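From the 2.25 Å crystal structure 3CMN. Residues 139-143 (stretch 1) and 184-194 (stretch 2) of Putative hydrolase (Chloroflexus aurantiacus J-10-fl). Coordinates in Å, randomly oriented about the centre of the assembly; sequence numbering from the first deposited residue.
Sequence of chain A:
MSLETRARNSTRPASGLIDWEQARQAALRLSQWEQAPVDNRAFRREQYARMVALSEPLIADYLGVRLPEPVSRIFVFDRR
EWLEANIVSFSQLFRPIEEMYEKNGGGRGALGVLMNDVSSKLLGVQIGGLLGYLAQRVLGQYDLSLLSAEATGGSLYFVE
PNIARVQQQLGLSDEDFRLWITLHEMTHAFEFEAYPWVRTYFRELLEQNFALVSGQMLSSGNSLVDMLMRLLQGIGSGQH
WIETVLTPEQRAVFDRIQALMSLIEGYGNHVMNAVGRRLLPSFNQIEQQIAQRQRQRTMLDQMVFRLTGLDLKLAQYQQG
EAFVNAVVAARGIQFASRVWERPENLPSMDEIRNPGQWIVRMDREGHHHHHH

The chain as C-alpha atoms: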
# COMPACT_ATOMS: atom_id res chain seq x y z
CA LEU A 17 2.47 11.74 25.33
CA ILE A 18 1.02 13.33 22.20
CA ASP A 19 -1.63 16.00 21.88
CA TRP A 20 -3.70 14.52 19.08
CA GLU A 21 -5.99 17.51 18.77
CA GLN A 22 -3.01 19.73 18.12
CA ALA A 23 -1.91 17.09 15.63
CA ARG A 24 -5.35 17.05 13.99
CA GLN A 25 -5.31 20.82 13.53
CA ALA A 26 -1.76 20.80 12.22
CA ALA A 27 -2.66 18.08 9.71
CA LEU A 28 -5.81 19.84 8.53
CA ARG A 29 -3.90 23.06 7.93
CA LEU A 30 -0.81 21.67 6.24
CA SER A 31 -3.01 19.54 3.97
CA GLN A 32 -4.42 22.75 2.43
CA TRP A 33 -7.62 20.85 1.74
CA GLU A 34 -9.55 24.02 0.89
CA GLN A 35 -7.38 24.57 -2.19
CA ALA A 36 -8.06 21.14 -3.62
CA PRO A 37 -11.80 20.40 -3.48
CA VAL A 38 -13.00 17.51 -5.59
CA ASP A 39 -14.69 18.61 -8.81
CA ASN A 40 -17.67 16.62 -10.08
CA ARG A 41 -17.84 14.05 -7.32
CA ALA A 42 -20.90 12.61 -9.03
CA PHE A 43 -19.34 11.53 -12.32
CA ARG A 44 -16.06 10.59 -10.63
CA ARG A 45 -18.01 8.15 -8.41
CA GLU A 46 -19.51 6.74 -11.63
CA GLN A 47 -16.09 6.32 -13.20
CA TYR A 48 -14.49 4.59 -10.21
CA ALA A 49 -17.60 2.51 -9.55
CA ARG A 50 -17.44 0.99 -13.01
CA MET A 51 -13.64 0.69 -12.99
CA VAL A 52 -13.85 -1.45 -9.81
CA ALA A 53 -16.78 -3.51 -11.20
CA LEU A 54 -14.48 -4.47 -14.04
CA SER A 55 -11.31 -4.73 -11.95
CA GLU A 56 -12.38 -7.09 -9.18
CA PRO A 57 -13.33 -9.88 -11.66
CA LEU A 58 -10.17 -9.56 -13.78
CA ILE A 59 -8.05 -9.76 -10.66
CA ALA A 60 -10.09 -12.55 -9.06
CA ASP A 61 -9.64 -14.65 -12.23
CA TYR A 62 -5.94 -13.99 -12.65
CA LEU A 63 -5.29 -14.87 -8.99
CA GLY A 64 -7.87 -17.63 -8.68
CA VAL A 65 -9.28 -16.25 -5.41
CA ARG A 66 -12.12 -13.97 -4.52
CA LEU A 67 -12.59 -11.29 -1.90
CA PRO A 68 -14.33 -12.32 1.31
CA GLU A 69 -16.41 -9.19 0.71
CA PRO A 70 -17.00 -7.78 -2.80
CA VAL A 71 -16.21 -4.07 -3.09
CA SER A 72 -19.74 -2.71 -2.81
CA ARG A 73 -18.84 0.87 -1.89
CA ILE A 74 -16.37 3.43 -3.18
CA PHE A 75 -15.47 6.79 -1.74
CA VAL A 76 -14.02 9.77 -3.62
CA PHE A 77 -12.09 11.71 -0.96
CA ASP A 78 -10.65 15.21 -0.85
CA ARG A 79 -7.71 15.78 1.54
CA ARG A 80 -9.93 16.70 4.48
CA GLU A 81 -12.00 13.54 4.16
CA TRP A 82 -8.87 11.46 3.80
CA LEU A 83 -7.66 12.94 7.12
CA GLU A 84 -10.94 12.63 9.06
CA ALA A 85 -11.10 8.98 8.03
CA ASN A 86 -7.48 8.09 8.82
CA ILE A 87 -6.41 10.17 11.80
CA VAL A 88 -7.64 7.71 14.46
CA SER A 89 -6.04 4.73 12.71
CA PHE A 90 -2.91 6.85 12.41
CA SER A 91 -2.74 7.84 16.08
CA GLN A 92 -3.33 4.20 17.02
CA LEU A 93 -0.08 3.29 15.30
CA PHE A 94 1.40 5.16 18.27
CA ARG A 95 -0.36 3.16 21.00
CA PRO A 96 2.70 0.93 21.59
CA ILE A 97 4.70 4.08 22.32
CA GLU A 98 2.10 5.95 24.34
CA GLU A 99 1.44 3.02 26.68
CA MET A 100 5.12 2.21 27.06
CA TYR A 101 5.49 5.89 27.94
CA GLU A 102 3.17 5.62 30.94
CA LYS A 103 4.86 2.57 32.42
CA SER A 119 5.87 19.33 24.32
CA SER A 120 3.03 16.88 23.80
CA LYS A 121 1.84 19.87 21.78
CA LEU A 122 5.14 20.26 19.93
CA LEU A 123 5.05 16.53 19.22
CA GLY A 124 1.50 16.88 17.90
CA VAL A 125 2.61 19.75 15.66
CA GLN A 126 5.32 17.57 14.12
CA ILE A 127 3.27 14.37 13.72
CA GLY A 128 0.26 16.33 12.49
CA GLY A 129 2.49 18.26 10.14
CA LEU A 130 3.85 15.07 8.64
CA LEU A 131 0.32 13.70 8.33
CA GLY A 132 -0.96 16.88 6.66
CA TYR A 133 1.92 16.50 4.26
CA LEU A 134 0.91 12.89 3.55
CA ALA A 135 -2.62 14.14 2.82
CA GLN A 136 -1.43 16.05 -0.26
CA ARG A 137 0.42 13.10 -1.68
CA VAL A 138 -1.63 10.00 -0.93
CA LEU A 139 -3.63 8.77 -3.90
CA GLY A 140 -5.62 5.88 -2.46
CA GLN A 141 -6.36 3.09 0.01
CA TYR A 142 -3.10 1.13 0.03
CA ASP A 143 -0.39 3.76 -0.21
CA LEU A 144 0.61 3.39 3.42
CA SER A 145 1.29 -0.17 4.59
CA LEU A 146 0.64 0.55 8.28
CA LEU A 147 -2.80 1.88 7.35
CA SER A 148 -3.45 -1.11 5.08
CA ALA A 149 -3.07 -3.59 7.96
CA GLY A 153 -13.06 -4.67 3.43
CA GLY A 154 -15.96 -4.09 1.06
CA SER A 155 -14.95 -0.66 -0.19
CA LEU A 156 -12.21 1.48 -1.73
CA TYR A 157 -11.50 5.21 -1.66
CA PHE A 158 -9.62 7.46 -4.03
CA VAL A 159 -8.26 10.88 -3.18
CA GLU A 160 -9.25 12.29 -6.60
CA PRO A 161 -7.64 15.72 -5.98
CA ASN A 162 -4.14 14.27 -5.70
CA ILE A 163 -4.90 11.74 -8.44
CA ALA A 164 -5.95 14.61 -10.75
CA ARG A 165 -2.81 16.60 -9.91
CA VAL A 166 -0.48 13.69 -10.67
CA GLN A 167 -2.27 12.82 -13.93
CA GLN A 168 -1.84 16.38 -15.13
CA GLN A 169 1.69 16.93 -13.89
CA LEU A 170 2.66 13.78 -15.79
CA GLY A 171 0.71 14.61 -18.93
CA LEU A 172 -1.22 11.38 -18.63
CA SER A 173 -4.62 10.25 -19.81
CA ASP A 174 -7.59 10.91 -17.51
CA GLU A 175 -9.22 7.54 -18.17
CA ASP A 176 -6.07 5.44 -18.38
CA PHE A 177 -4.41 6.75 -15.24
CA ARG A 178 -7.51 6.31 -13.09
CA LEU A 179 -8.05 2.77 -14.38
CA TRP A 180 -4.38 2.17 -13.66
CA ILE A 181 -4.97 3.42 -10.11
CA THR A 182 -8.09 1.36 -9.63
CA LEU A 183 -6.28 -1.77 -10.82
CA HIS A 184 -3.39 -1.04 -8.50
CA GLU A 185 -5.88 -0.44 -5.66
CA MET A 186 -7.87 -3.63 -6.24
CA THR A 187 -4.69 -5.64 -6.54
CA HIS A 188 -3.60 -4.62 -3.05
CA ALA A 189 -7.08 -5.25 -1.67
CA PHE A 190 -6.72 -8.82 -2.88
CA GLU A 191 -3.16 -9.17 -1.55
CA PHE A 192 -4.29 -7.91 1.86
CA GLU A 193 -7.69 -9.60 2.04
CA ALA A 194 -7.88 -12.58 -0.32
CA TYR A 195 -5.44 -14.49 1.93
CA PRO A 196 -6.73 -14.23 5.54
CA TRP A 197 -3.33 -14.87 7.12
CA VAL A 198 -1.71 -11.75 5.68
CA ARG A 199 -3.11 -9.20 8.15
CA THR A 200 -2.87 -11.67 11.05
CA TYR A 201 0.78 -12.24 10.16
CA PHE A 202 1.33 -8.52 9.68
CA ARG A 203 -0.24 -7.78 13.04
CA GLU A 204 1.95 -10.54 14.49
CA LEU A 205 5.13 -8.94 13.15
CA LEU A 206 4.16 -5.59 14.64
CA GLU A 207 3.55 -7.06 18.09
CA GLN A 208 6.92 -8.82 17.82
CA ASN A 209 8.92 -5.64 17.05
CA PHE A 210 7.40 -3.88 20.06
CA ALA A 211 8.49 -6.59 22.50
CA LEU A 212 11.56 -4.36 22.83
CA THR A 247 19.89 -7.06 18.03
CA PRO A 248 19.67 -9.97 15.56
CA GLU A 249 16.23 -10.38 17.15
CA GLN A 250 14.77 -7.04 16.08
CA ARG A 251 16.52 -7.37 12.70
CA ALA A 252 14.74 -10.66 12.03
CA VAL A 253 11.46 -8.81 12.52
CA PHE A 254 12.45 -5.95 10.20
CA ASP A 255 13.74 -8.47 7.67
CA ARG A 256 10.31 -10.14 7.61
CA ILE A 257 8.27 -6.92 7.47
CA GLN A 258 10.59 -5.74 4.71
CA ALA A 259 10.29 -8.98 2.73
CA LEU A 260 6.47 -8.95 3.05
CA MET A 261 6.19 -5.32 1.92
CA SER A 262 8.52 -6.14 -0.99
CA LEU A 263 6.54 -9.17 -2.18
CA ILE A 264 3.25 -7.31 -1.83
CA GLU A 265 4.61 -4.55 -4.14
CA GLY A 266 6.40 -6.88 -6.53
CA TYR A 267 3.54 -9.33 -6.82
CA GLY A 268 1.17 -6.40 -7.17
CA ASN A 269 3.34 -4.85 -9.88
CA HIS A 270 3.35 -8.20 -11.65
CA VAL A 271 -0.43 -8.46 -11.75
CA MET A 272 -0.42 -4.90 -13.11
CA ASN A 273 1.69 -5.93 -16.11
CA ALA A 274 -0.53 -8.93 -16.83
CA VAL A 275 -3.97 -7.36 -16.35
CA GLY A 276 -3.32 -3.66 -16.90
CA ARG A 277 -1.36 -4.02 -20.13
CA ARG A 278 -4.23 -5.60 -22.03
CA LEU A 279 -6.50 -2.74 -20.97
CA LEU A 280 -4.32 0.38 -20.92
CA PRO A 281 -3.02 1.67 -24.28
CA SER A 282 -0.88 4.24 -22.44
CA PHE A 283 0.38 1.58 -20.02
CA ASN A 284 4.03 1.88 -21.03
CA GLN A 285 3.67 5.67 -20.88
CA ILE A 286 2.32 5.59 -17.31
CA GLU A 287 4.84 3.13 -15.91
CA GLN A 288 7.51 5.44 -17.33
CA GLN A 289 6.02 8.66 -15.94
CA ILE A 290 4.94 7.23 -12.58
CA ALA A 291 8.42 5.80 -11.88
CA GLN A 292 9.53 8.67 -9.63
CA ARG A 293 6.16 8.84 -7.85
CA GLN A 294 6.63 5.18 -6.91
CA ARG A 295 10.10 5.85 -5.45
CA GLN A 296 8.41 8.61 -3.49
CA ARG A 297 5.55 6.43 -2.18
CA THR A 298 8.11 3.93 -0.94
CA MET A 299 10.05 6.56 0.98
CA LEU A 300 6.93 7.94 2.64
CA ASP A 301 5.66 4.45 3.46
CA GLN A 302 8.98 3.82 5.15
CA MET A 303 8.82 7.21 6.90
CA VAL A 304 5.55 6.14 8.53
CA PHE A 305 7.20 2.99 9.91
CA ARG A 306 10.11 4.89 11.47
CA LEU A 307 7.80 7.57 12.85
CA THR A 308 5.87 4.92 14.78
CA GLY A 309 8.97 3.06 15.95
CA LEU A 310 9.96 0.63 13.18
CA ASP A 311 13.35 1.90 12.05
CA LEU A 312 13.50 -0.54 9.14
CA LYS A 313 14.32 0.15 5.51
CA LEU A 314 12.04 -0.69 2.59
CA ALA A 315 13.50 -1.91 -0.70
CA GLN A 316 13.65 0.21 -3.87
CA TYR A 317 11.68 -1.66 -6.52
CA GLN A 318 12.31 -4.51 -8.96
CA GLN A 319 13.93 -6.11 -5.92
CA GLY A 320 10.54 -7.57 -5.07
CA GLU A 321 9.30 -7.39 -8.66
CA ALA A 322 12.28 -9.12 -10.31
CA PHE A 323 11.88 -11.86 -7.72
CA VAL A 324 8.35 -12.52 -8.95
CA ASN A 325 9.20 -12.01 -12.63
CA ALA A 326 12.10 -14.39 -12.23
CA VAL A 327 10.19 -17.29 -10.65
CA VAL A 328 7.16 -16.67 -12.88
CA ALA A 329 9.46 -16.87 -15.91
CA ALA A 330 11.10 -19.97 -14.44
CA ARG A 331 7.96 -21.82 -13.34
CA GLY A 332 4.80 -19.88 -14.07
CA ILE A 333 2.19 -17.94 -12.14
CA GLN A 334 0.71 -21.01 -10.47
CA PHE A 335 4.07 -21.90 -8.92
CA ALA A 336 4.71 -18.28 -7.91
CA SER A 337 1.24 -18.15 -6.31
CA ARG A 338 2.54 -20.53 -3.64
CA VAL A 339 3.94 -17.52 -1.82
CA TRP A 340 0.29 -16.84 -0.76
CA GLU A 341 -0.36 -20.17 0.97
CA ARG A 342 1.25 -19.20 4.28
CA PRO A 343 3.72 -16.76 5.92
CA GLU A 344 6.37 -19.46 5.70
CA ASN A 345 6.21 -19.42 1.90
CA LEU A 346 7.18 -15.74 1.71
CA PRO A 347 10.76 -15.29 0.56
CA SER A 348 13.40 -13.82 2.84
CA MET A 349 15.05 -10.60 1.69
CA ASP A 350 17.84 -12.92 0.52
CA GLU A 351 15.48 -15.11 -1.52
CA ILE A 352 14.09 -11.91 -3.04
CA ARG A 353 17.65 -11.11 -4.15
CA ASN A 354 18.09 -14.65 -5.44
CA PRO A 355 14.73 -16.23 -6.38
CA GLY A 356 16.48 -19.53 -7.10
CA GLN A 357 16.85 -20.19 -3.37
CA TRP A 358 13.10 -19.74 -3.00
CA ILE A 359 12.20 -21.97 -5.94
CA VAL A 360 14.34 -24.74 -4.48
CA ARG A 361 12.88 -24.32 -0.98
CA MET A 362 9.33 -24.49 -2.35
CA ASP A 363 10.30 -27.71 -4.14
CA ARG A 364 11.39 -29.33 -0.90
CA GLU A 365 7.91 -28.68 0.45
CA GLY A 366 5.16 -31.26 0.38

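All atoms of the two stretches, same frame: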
# COMPACT_ATOMS: atom_id res chain seq x y z
N LEU A 139 -2.71 8.91 -2.79
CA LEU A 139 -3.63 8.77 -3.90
C LEU A 139 -4.79 7.84 -3.60
O LEU A 139 -5.90 8.06 -4.07
CB LEU A 139 -2.86 8.28 -5.14
CG LEU A 139 -2.24 9.26 -6.16
CD1 LEU A 139 -1.95 10.63 -5.57
CD2 LEU A 139 -0.97 8.61 -6.71
N GLY A 140 -4.55 6.81 -2.79
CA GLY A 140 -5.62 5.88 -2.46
C GLY A 140 -5.43 4.99 -1.25
O GLY A 140 -4.50 5.15 -0.47
N GLN A 141 -6.34 4.03 -1.11
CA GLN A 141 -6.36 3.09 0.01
C GLN A 141 -5.09 2.42 0.51
O GLN A 141 -4.83 2.39 1.71
CB GLN A 141 -7.38 1.99 -0.29
CG GLN A 141 -8.82 2.41 -0.09
CD GLN A 141 -9.53 1.61 0.99
OE1 GLN A 141 -10.66 1.90 1.35
NE2 GLN A 141 -8.85 0.60 1.52
N TYR A 142 -4.29 1.86 -0.39
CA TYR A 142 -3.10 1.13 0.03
C TYR A 142 -1.75 1.78 -0.20
O TYR A 142 -0.79 1.10 -0.54
CB TYR A 142 -3.12 -0.27 -0.61
CG TYR A 142 -4.36 -1.07 -0.23
CD1 TYR A 142 -5.56 -0.92 -0.92
CD2 TYR A 142 -4.34 -1.91 0.89
CE1 TYR A 142 -6.72 -1.59 -0.50
CE2 TYR A 142 -5.48 -2.58 1.31
CZ TYR A 142 -6.67 -2.41 0.62
OH TYR A 142 -7.80 -3.05 1.09
N ASP A 143 -1.66 3.08 0.00
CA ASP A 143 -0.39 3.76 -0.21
C ASP A 143 0.51 3.64 1.01
O ASP A 143 1.74 3.65 0.89
CB ASP A 143 -0.62 5.24 -0.53
CG ASP A 143 -1.19 5.45 -1.92
OD1 ASP A 143 -1.38 6.61 -2.30
OD2 ASP A 143 -1.43 4.45 -2.64
N HIS A 184 -4.42 -0.97 -9.51
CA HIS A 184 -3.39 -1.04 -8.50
C HIS A 184 -4.06 -1.19 -7.12
O HIS A 184 -3.66 -2.00 -6.29
CB HIS A 184 -2.57 0.24 -8.60
CG HIS A 184 -1.46 0.34 -7.61
ND1 HIS A 184 -1.40 1.34 -6.66
CD2 HIS A 184 -0.37 -0.44 -7.41
CE1 HIS A 184 -0.32 1.18 -5.93
NE2 HIS A 184 0.32 0.11 -6.36
N GLU A 185 -5.12 -0.43 -6.90
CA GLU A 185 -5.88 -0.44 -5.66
C GLU A 185 -6.52 -1.81 -5.37
O GLU A 185 -6.44 -2.34 -4.26
CB GLU A 185 -6.99 0.61 -5.74
CG GLU A 185 -7.36 1.27 -4.46
CD GLU A 185 -6.47 2.45 -4.17
OE1 GLU A 185 -5.26 2.24 -3.92
OE2 GLU A 185 -6.99 3.59 -4.21
N MET A 186 -7.19 -2.35 -6.38
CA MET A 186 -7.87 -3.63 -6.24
C MET A 186 -6.85 -4.74 -6.03
O MET A 186 -7.10 -5.68 -5.27
CB MET A 186 -8.74 -3.92 -7.46
CG MET A 186 -9.61 -5.16 -7.34
SD MET A 186 -10.98 -4.94 -6.22
CE MET A 186 -10.25 -5.45 -4.78
N THR A 187 -5.71 -4.63 -6.70
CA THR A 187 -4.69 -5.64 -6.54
C THR A 187 -4.30 -5.75 -5.07
O THR A 187 -4.32 -6.84 -4.49
CB THR A 187 -3.45 -5.34 -7.42
OG1 THR A 187 -3.83 -5.36 -8.80
CG2 THR A 187 -2.37 -6.40 -7.21
N HIS A 188 -3.99 -4.62 -4.46
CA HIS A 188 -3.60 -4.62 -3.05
C HIS A 188 -4.71 -5.05 -2.11
O HIS A 188 -4.44 -5.58 -1.03
CB HIS A 188 -3.05 -3.25 -2.67
CG HIS A 188 -1.74 -2.95 -3.30
ND1 HIS A 188 -0.70 -2.35 -2.63
CD2 HIS A 188 -1.27 -3.23 -4.54
CE1 HIS A 188 0.36 -2.28 -3.42
NE2 HIS A 188 0.04 -2.81 -4.59
N ALA A 189 -5.96 -4.84 -2.51
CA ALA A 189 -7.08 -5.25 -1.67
C ALA A 189 -7.08 -6.77 -1.63
O ALA A 189 -7.35 -7.38 -0.58
CB ALA A 189 -8.38 -4.74 -2.26
N PHE A 190 -6.79 -7.38 -2.77
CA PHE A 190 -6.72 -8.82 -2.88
C PHE A 190 -5.54 -9.35 -2.05
O PHE A 190 -5.69 -10.25 -1.25
CB PHE A 190 -6.55 -9.24 -4.35
CG PHE A 190 -7.85 -9.50 -5.09
CD1 PHE A 190 -8.67 -8.45 -5.48
CD2 PHE A 190 -8.26 -10.81 -5.36
CE1 PHE A 190 -9.88 -8.69 -6.13
CE2 PHE A 190 -9.48 -11.07 -6.02
CZ PHE A 190 -10.29 -10.00 -6.40
N GLU A 191 -4.36 -8.76 -2.26
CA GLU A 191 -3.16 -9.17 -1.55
C GLU A 191 -3.32 -9.08 -0.03
O GLU A 191 -2.78 -9.90 0.71
CB GLU A 191 -1.96 -8.32 -1.98
CG GLU A 191 -1.66 -8.38 -3.47
CD GLU A 191 -0.46 -7.53 -3.84
OE1 GLU A 191 0.69 -7.97 -3.63
OE2 GLU A 191 -0.66 -6.40 -4.33
N PHE A 192 -4.07 -8.09 0.43
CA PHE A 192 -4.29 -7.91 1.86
C PHE A 192 -5.50 -8.63 2.42
O PHE A 192 -5.55 -8.89 3.63
CB PHE A 192 -4.43 -6.42 2.23
CG PHE A 192 -3.11 -5.71 2.35
CD1 PHE A 192 -2.58 -5.01 1.28
CD2 PHE A 192 -2.39 -5.75 3.54
CE1 PHE A 192 -1.36 -4.37 1.38
CE2 PHE A 192 -1.16 -5.11 3.66
CZ PHE A 192 -0.64 -4.42 2.57
N GLU A 193 -6.47 -8.96 1.57
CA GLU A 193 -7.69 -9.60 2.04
C GLU A 193 -8.06 -10.96 1.46
O GLU A 193 -8.82 -11.70 2.08
CB GLU A 193 -8.86 -8.62 1.86
CG GLU A 193 -8.58 -7.25 2.49
CD GLU A 193 -9.54 -6.17 2.01
OE1 GLU A 193 -9.67 -6.00 0.78
OE2 GLU A 193 -10.16 -5.49 2.86
N ALA A 194 -7.55 -11.29 0.28
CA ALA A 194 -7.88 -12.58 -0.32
C ALA A 194 -7.22 -13.76 0.42
O ALA A 194 -7.68 -14.89 0.32
CB ALA A 194 -7.48 -12.59 -1.80

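A short turn, residues 139-143, packs against the helical stretch 184-194, burying 367 Å² summed over both sides; Y142 supplies the largest share. The turn is type I from G140 to D143, and D143 OD1 braces it by accepting hydrogen bonds from L139 N (2.7 Å) and G140 N (3.2 Å). Along the helix, H184 comes first but stays out of contact: H184 CE1 comes no closer than 4.8 Å to D143 OD2. E185 makes the polar link. Its CA-to-CB bond points sideways, yet chi1 of -148° and chi2 of 86° carry the carboxylate to the turn, where Q141 N donates a weak hydrogen bond to E185 OE2 (3.2 Å, 134° at the hydrogen). E185 OE2 also lies 3.2 Å from G140 CA; a CB on G140 would fall 1.9 Å from that oxygen, so glycine fits where a side chain would clash. The Q141 side chain starts toward the helix, but its end leads away. The CA-to-CB bond of H188 points toward the turn, and H188 CB meets Y142 CG at 3.5 Å, while H188 O and A189 N lie over one face of the tyrosine ring. At A189 the phenol lies close to the backbone: Y142 OH is 3.6 Å from A189 CA, and Y142 CE1 is 4.0 Å from A189 CB. M186, T187, F190 and E191 take no part. One helical turn beyond H188, the CA-to-CB bond of F192 points toward the turn, and F192 CD1 makes an apolar contact with Y142 CD2 at 3.6 Å. The Y142 and F192 ring planes lie at 21°, but their centroids are 5.4 Å apart and the rings are slid apart, barely overlapping. E193 closes the contact, its OE1 3.5 Å from Y142 OH, while OE2 is hydrogen-bonded elsewhere in the structure. The buried tyrosine, in its m rotamer, thus spans the helix surface from E185 to E193.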